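Local structure of putative alpha-L-fucosidase (Bacteroides thetaiotaomicron VPI-5482, 3GZA) at residues Glu19-Ala24 against Val405-Ile410; Asp216-Gly221 against Ser233-Pro238; Ser346-Ile351 against Lys364-Asn369. The protein probably acts as an alpha-L-fucosidase of glycoside hydrolase family 29, hydrolysing terminal alpha-L-fucose from glycoconjugates. All blocks are in the same frame, centred on the assembly; numbering follows the deposited sequence.

The three contacts run from the likely catalytic barrel out to the smaller beta domain. Interaction 2 is a buried contact inside the TIM-barrel-like domain, about 15 Å between centres from interaction 1, and both reach the same barrel sheet. Interaction 1 joins that barrel to the C-terminal domain, which resembles an F5/8 type C module. Interaction 3 lies in this second domain, about 21 Å from interaction 1 between centres; the two reach neighbouring strands, 409-418 and 366-375, of one antiparallel sheet but do not touch. Interactions 2 and 3 are far apart, their centres separated by about 34 Å. A bound buffer molecule, EPE, lies about 9 Å from the side chain of Arg218 in interaction 2.

Interaction 1 of 3, residues Glu19-Ala24 against Val405-Ile410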
loop_
_atom_site.group_PDB
_atom_site.type_symbol
_atom_site.label_atom_id
_atom_site.label_comp_id
_atom_site.label_asym_id
_atom_site.label_seq_id
_atom_site.Cartn_x
_atom_site.Cartn_y
_atom_site.Cartn_z
ATOM N N GLU A 19 11.632 -18.556 32.761
ATOM C CA GLU A 19 12.728 -19.513 32.509
ATOM C C GLU A 19 13.702 -19.110 31.420
ATOM O O GLU A 19 14.857 -19.510 31.464
ATOM C CB GLU A 19 12.156 -20.875 32.166
ATOM C CG GLU A 19 11.362 -21.464 33.287
ATOM C CD GLU A 19 10.400 -22.606 32.827
ATOM O OE1 GLU A 19 9.900 -22.614 31.649
ATOM O OE2 GLU A 19 10.085 -23.443 33.688
ATOM N N ALA A 20 13.235 -18.373 30.422
ATOM C CA ALA A 20 14.131 -17.961 29.340
ATOM C C ALA A 20 15.249 -17.097 29.833
ATOM O O ALA A 20 16.382 -17.253 29.364
ATOM C CB ALA A 20 13.344 -17.235 28.233
ATOM N N GLU A 21 14.936 -16.149 30.731
ATOM C CA GLU A 21 15.894 -15.166 31.282
ATOM C C GLU A 21 16.396 -14.123 30.322
ATOM O O GLU A 21 16.550 -12.980 30.693
ATOM C CB GLU A 21 17.054 -15.834 32.026
ATOM C CG GLU A 21 16.607 -16.712 33.205
ATOM C CD GLU A 21 17.698 -17.428 33.943
ATOM O OE1 GLU A 21 18.865 -17.288 33.606
ATOM O OE2 GLU A 21 17.372 -18.232 34.830
HETATM N N MSE A 22 16.700 -14.526 29.091
HETATM C CA MSE A 22 17.204 -13.605 28.104
HETATM C C MSE A 22 16.631 -13.926 26.746
HETATM O O MSE A 22 16.404 -15.111 26.416
HETATM C CB MSE A 22 18.688 -13.743 27.984
HETATM C CG MSE A 22 19.470 -13.280 29.124
HETATM SE SE MSE A 22 21.399 -13.506 28.788
HETATM C CE MSE A 22 21.469 -12.236 27.311
ATOM N N GLY A 23 16.425 -12.874 25.979
ATOM C CA GLY A 23 15.988 -12.983 24.593
ATOM C C GLY A 23 16.507 -11.826 23.771
ATOM O O GLY A 23 17.134 -10.922 24.309
ATOM N N ALA A 24 16.221 -11.857 22.470
ATOM C CA ALA A 24 16.630 -10.800 21.568
ATOM C C ALA A 24 15.467 -10.321 20.718
ATOM O O ALA A 24 14.582 -11.102 20.340
ATOM C CB ALA A 24 17.751 -11.290 20.635
ATOM N N VAL A 405 12.813 -12.299 45.590
ATOM C CA VAL A 405 13.690 -13.258 44.955
ATOM C C VAL A 405 13.044 -13.613 43.615
ATOM O O VAL A 405 13.556 -13.239 42.567
ATOM C CB VAL A 405 13.961 -14.468 45.855
ATOM C CG1 VAL A 405 14.736 -15.501 45.075
ATOM C CG2 VAL A 405 14.725 -14.054 47.101
ATOM N N GLY A 406 11.925 -14.318 43.631
ATOM C CA GLY A 406 11.240 -14.683 42.402
ATOM C C GLY A 406 12.051 -15.719 41.648
ATOM O O GLY A 406 12.710 -16.571 42.285
ATOM N N HIS A 407 12.096 -15.604 40.330
ATOM C CA HIS A 407 12.762 -16.585 39.498
ATOM C C HIS A 407 14.265 -16.639 39.732
ATOM O O HIS A 407 14.832 -17.724 39.816
ATOM C CB HIS A 407 12.441 -16.373 38.033
ATOM C CG HIS A 407 13.246 -17.262 37.153
ATOM N ND1 HIS A 407 13.002 -18.614 37.090
ATOM C CD2 HIS A 407 14.379 -17.035 36.441
ATOM C CE1 HIS A 407 13.911 -19.168 36.301
ATOM N NE2 HIS A 407 14.766 -18.244 35.926
ATOM N N LYS A 408 14.893 -15.469 39.892
ATOM C CA LYS A 408 16.321 -15.415 40.129
ATOM C C LYS A 408 16.764 -14.120 40.768
ATOM O O LYS A 408 16.341 -13.049 40.359
ATOM C CB LYS A 408 17.108 -15.624 38.831
ATOM C CG LYS A 408 18.639 -15.679 38.984
ATOM C CD LYS A 408 19.278 -16.165 37.694
ATOM C CE LYS A 408 19.300 -17.723 37.574
ATOM N NZ LYS A 408 20.013 -18.168 36.316
ATOM N N ARG A 409 17.658 -14.258 41.743
ATOM C CA ARG A 409 18.246 -13.155 42.462
ATOM C C ARG A 409 19.729 -13.412 42.415
ATOM O O ARG A 409 20.166 -14.507 42.828
ATOM C CB ARG A 409 17.797 -13.150 43.928
ATOM C CG ARG A 409 18.376 -12.016 44.795
ATOM C CD ARG A 409 17.779 -10.702 44.447
ATOM N NE ARG A 409 18.403 -9.601 45.158
ATOM C CZ ARG A 409 19.030 -8.571 44.606
ATOM N NH1 ARG A 409 19.210 -8.456 43.303
ATOM N NH2 ARG A 409 19.532 -7.634 45.392
ATOM N N ILE A 410 20.495 -12.414 41.965
ATOM C CA ILE A 410 21.960 -12.497 42.020
ATOM C C ILE A 410 22.385 -11.488 43.047
ATOM O O ILE A 410 22.029 -10.330 42.937
ATOM C CB ILE A 410 22.625 -12.219 40.647
ATOM C CG1 ILE A 410 22.227 -13.313 39.651
ATOM C CG2 ILE A 410 24.208 -12.173 40.748
ATOM C CD1 ILE A 410 22.573 -13.035 38.196
#
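The imidazole of His407 has the backbone N of Glu19 over one face, offset toward the rim, and the carboxylate of Glu21 at its edge. Ring and carboxylate planes stand 63° apart, yet OE2 of Glu21 lies close to the ring plane and accepts, through its anti lone pair, a 2.8 Å hydrogen bond from NE2 of His407. The same oxygen is met from the syn side, somewhat out of the carboxylate plane, by NZ of Lys408 at 3.0 Å, which makes a salt bridge. A weak second bond runs from NZ of Lys408 to OE1 of Glu21. OE2 therefore accepts two donors from consecutive residues, which should restrict the rotation of the carboxylate. Glu21 reaches across with an extended chain, while Lys408 bends at its third torsion (chi3 -84°) to bring its ammonium back to the acid. The nearby lysine would be expected to favour the ionised carboxylate. The ring atom CE1 of His407 lies 4.0 Å from CA of Glu19. The contact is at the surface, where the turn from helix 15-20 into barrel strand 22-26 faces the loop leading into strand 409-418 of the C-terminal domain. Tyr303 of helix 296-304 touches Glu21, Val307 touches both Glu21 and Lys408, and Gln374 of strand 366-375 binds the carbonyl of His407.

Interaction 2 of 3, residues Asp216-Gly221 against Ser233-Pro238; sequences DFRWGG and STFPVP
Arg218 lays the end of its aliphatic chain against the phenyl ring of Phe235, CD coming to 3.3 Å from CE1 and to 3.6 Å from CD1 of that ring. CD comes at the ring obliquely. Beyond CD the guanidinium runs nearly parallel to the ring, the two planes only 10° apart, and NE of Arg218 is 3.8 Å from CE1 of Phe235. CG of Arg218 sits between its backbone N and carbonyl carbon (chi1 63°), and from there the chain is extended as far as NE, carrying the guanidinium past the phenyl toward the backbone of Ser233. The carbonyl O of Ser233 lies near the guanidinium plane, at its edge, but at 3.8 Å from NH1 of Arg218 it is no hydrogen-bond partner. Arg218 and Phe235 belong to short strands that both pair with strand 264-273 in the sheet of the TIM-barrel-like domain: 218-219 in parallel, 234-235 antiparallel. The buried charged end is met by backbone carbonyls, with NH1 of Arg218 bonded to the O atoms of Val266 and Trp232 and NE to that of Leu255. A leucine in place of Arg218 would probably leave these three carbonyls without their donors in a buried setting. The phenyl is further packed by Leu254 and Leu255 of helix 251-257, while CD of Pro236 lies over one of its faces, offset toward the rim. Ser233 turns its hydroxyl to Glu381, and OG1 of Thr234 bonds to the carbonyl of Asp259.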
loop_
_atom_site.group_PDB
_atom_site.type_symbol
_atom_site.label_atom_id
_atom_site.label_comp_id
_atom_site.label_asym_id
_atom_site.label_seq_id
_atom_site.Cartn_x
_atom_site.Cartn_y
_atom_site.Cartn_z
ATOM N N ASP A 216 0.867 -9.824 29.300
ATOM C CA ASP A 216 1.437 -11.025 29.917
ATOM C C ASP A 216 2.798 -10.813 30.572
ATOM O O ASP A 216 3.293 -11.695 31.290
ATOM C CB ASP A 216 1.454 -12.174 28.942
ATOM C CG ASP A 216 0.081 -12.721 28.643
ATOM O OD1 ASP A 216 -0.923 -12.403 29.326
ATOM O OD2 ASP A 216 0.020 -13.586 27.720
ATOM N N PHE A 217 3.364 -9.634 30.374
ATOM C CA PHE A 217 4.529 -9.160 31.090
ATOM C C PHE A 217 4.494 -7.649 30.952
ATOM O O PHE A 217 3.648 -7.134 30.199
ATOM C CB PHE A 217 5.831 -9.822 30.619
ATOM C CG PHE A 217 6.136 -9.643 29.177
ATOM C CD1 PHE A 217 6.715 -8.503 28.755
ATOM C CD2 PHE A 217 5.861 -10.657 28.252
ATOM C CE1 PHE A 217 7.004 -8.318 27.474
ATOM C CE2 PHE A 217 6.158 -10.494 26.964
ATOM C CZ PHE A 217 6.759 -9.341 26.567
ATOM N N ARG A 218 5.345 -6.934 31.681
ATOM C CA ARG A 218 5.332 -5.470 31.656
ATOM C C ARG A 218 6.708 -4.959 31.314
ATOM O O ARG A 218 7.687 -5.529 31.758
ATOM C CB ARG A 218 4.929 -4.850 33.007
ATOM C CG ARG A 218 5.895 -5.171 34.168
ATOM C CD ARG A 218 5.364 -4.675 35.479
ATOM N NE ARG A 218 6.476 -4.587 36.432
ATOM C CZ ARG A 218 6.822 -5.518 37.318
ATOM N NH1 ARG A 218 6.072 -6.616 37.509
ATOM N NH2 ARG A 218 7.889 -5.312 38.075
ATOM N N TRP A 219 6.749 -3.850 30.599
ATOM C CA TRP A 219 8.014 -3.125 30.375
ATOM C C TRP A 219 8.435 -2.553 31.710
ATOM O O TRP A 219 7.665 -1.860 32.372
ATOM C CB TRP A 219 7.773 -2.002 29.362
ATOM C CG TRP A 219 8.977 -1.141 29.103
ATOM C CD1 TRP A 219 10.136 -1.532 28.588
ATOM C CD2 TRP A 219 9.076 0.260 29.340
ATOM N NE1 TRP A 219 10.988 -0.472 28.471
ATOM C CE2 TRP A 219 10.361 0.650 28.916
ATOM C CE3 TRP A 219 8.204 1.217 29.837
ATOM C CZ2 TRP A 219 10.799 1.937 28.990
ATOM C CZ3 TRP A 219 8.645 2.505 29.941
ATOM C CH2 TRP A 219 9.936 2.856 29.513
ATOM N N GLY A 220 9.677 -2.828 32.099
ATOM C CA GLY A 220 10.222 -2.423 33.391
ATOM C C GLY A 220 10.585 -0.971 33.601
ATOM O O GLY A 220 11.370 -0.673 34.508
ATOM N N GLY A 221 10.038 -0.076 32.794
ATOM C CA GLY A 221 10.172 1.370 33.082
ATOM C C GLY A 221 11.361 2.121 32.499
ATOM O O GLY A 221 11.495 3.329 32.773
ATOM N N SER A 233 6.796 -9.760 40.532
ATOM C CA SER A 233 6.066 -10.102 39.317
ATOM C C SER A 233 4.609 -9.731 39.367
ATOM O O SER A 233 3.970 -9.626 38.326
ATOM C CB SER A 233 6.083 -11.613 39.055
ATOM O OG SER A 233 7.398 -12.050 38.768
ATOM N N THR A 234 4.098 -9.550 40.574
ATOM C CA THR A 234 2.717 -9.235 40.832
ATOM C C THR A 234 2.417 -7.760 40.561
ATOM O O THR A 234 3.311 -6.896 40.618
ATOM C CB THR A 234 2.328 -9.704 42.200
ATOM O OG1 THR A 234 3.283 -9.273 43.184
ATOM C CG2 THR A 234 2.223 -11.231 42.209
ATOM N N PHE A 235 1.140 -7.497 40.245
ATOM C CA PHE A 235 0.746 -6.214 39.693
ATOM C C PHE A 235 -0.712 -5.947 40.056
ATOM O O PHE A 235 -1.481 -6.885 40.190
ATOM C CB PHE A 235 1.033 -6.272 38.157
ATOM C CG PHE A 235 1.447 -4.956 37.565
ATOM C CD1 PHE A 235 2.688 -4.410 37.907
ATOM C CD2 PHE A 235 0.603 -4.230 36.714
ATOM C CE1 PHE A 235 3.065 -3.215 37.390
ATOM C CE2 PHE A 235 1.001 -3.010 36.198
ATOM C CZ PHE A 235 2.213 -2.498 36.547
ATOM N N PRO A 236 -1.081 -4.677 40.240
ATOM C CA PRO A 236 -2.435 -4.372 40.683
ATOM C C PRO A 236 -3.558 -4.584 39.669
ATOM O O PRO A 236 -4.729 -4.731 40.069
ATOM C CB PRO A 236 -2.334 -2.902 41.098
ATOM C CG PRO A 236 -1.231 -2.363 40.317
ATOM C CD PRO A 236 -0.236 -3.463 40.172
ATOM N N VAL A 237 -3.190 -4.659 38.399
ATOM C CA VAL A 237 -4.118 -4.839 37.294
ATOM C C VAL A 237 -3.492 -5.779 36.326
ATOM O O VAL A 237 -2.271 -5.937 36.305
ATOM C CB VAL A 237 -4.487 -3.494 36.606
ATOM C CG1 VAL A 237 -5.400 -2.663 37.525
ATOM C CG2 VAL A 237 -3.213 -2.729 36.161
ATOM N N PRO A 238 -4.311 -6.450 35.493
ATOM C CA PRO A 238 -3.805 -7.442 34.547
ATOM C C PRO A 238 -3.191 -6.899 33.272
ATOM O O PRO A 238 -3.092 -7.614 32.288
ATOM C CB PRO A 238 -5.042 -8.321 34.287
ATOM C CG PRO A 238 -6.114 -7.444 34.389
ATOM C CD PRO A 238 -5.783 -6.423 35.492
#

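Interaction 3 of 3, residues Ser346-Ile351 against Lys364-Asn369; sequences SPIARI and KEQSVN
Ile348 and Gln366 point toward each other's segment and slide past one another in opposite directions, so that the isoleucine meets the glutamine's amide. The CG2 methyl of Ile348 rests against the amide, 3.4 Å from OE1 and 3.6 Å from NE2 of Gln366. With CG1 anti to the carbonyl carbon (chi1 -66°), CG2 faces the amide while the other branch passes OE1 of Gln366, its CD1 ending 3.5 Å from the carbonyl O of Ser367. A contact of CD1 with CG2 of Val368 is less certain, since the valine has two modelled conformers. The glutamine is held from its own side: NE2 donates to O of Lys364 at 3.2 Å, this O close to the amide plane but NE2 tilted 32° from the carbonyl plane. Ile348 lies where the chain leads into strand 349-353, and Gln366 near the start of strand 366-375; strand 434-440 lies between them in the antiparallel sheet. Leu362, from strand 357-362 of the facing sheet, touches both Ile348 and Val368, consistent with the beta-sandwich of an F5/8 type C-like module. No hydrogen bond crosses between the segments: the union rests on van der Waals packing, the polar amide serving as a surface for a methyl group.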
loop_
_atom_site.group_PDB
_atom_site.type_symbol
_atom_site.label_atom_id
_atom_site.label_comp_id
_atom_site.label_asym_id
_atom_site.label_seq_id
_atom_site.Cartn_x
_atom_site.Cartn_y
_atom_site.Cartn_z
ATOM N N SER A 346 29.147 -22.849 37.196
ATOM C CA SER A 346 29.652 -23.845 38.121
ATOM C C SER A 346 29.851 -23.272 39.519
ATOM O O SER A 346 30.863 -22.685 39.810
ATOM C CB SER A 346 30.943 -24.429 37.558
ATOM O OG SER A 346 30.685 -25.001 36.274
ATOM N N PRO A 347 28.859 -23.459 40.405
ATOM C CA PRO A 347 29.003 -22.929 41.765
ATOM C C PRO A 347 29.946 -23.687 42.666
ATOM O O PRO A 347 30.312 -24.826 42.378
ATOM C CB PRO A 347 27.607 -23.098 42.352
ATOM C CG PRO A 347 27.039 -24.223 41.642
ATOM C CD PRO A 347 27.548 -24.110 40.231
ATOM N N ILE A 348 30.356 -23.033 43.752
ATOM C CA ILE A 348 31.192 -23.674 44.752
ATOM C C ILE A 348 30.355 -24.782 45.368
ATOM O O ILE A 348 30.857 -25.879 45.651
ATOM C CB ILE A 348 31.605 -22.702 45.869
ATOM C CG1 ILE A 348 32.517 -21.599 45.330
ATOM C CG2 ILE A 348 32.292 -23.439 47.027
ATOM C CD1 ILE A 348 32.659 -20.415 46.289
ATOM N N ALA A 349 29.106 -24.469 45.646
ATOM C CA ALA A 349 28.163 -25.406 46.226
ATOM C C ALA A 349 26.765 -24.912 45.926
ATOM O O ALA A 349 26.580 -23.740 45.614
ATOM C CB ALA A 349 28.346 -25.534 47.760
ATOM N N ARG A 350 25.802 -25.822 46.013
ATOM C CA ARG A 350 24.398 -25.519 45.778
ATOM C C ARG A 350 23.525 -26.373 46.693
ATOM O O ARG A 350 23.918 -27.461 47.116
ATOM C CB ARG A 350 24.049 -25.784 44.319
ATOM C CG ARG A 350 22.577 -25.661 43.993
ATOM C CD ARG A 350 22.290 -25.529 42.508
ATOM N NE ARG A 350 20.867 -25.782 42.211
ATOM C CZ ARG A 350 20.224 -25.400 41.105
ATOM N NH1 ARG A 350 20.823 -24.682 40.161
ATOM N NH2 ARG A 350 18.942 -25.708 40.950
ATOM N N ILE A 351 22.352 -25.858 47.025
ATOM C CA ILE A 351 21.389 -26.566 47.860
ATOM C C ILE A 351 19.997 -26.045 47.502
ATOM O O ILE A 351 19.870 -24.983 46.899
ATOM C CB ILE A 351 21.710 -26.393 49.374
ATOM C CG1 ILE A 351 20.996 -27.449 50.223
ATOM C CG2 ILE A 351 21.410 -24.975 49.840
ATOM C CD1 ILE A 351 21.481 -27.497 51.689
ATOM N N LYS A 364 35.392 -26.524 52.328
ATOM C CA LYS A 364 36.618 -26.044 52.927
ATOM C C LYS A 364 36.510 -24.539 52.981
ATOM O O LYS A 364 35.744 -23.937 52.204
ATOM C CB LYS A 364 37.842 -26.440 52.090
ATOM C CG LYS A 364 38.007 -25.632 50.804
ATOM C CD LYS A 364 38.954 -26.318 49.813
ATOM C CE LYS A 364 39.391 -25.358 48.709
ATOM N NZ LYS A 364 40.457 -24.435 49.245
ATOM N N GLU A 365 37.263 -23.938 53.900
ATOM C CA GLU A 365 37.300 -22.494 53.999
ATOM C C GLU A 365 37.816 -21.953 52.685
ATOM O O GLU A 365 38.853 -22.396 52.196
ATOM C CB GLU A 365 38.211 -22.025 55.120
ATOM C CG GLU A 365 38.196 -20.521 55.291
ATOM C CD GLU A 365 39.192 -20.052 56.300
ATOM O OE1 GLU A 365 40.403 -20.259 56.068
ATOM O OE2 GLU A 365 38.766 -19.469 57.318
ATOM N N GLN A 366 37.062 -21.023 52.097
ATOM C CA GLN A 366 37.456 -20.416 50.845
ATOM C C GLN A 366 36.716 -19.117 50.601
ATOM O O GLN A 366 35.760 -18.780 51.301
ATOM C CB GLN A 366 37.187 -21.382 49.704
ATOM C CG GLN A 366 35.705 -21.683 49.512
ATOM C CD GLN A 366 35.492 -22.794 48.537
ATOM O OE1 GLN A 366 35.572 -22.585 47.335
ATOM N NE2 GLN A 366 35.163 -23.982 49.050
ATOM N N SER A 367 37.153 -18.417 49.569
ATOM C CA SER A 367 36.587 -17.131 49.205
ATOM C C SER A 367 35.190 -17.269 48.583
ATOM O O SER A 367 34.913 -18.212 47.824
ATOM C CB SER A 367 37.522 -16.416 48.224
ATOM O OG SER A 367 37.165 -15.052 48.092
ATOM N N VAL A 368 34.316 -16.322 48.902
ATOM C CA VAL A 368 32.960 -16.285 48.337
ATOM C C VAL A 368 32.572 -14.821 48.174
ATOM O O VAL A 368 32.824 -14.033 49.072
ATOM C CB VAL A 368 31.913 -16.959 49.256
ATOM C CG1 VAL A 368 30.546 -17.005 48.564
ATOM C CG2 VAL A 368 32.341 -18.349 49.637
ATOM N N ASN A 369 31.981 -14.454 47.030
ATOM C CA ASN A 369 31.514 -13.063 46.835
ATOM C C ASN A 369 30.185 -12.917 46.096
ATOM O O ASN A 369 29.718 -11.792 45.844
ATOM C CB ASN A 369 32.587 -12.197 46.166
ATOM C CG ASN A 369 32.818 -12.555 44.736
ATOM O OD1 ASN A 369 32.828 -13.724 44.381
ATOM N ND2 ASN A 369 33.022 -11.545 43.894
#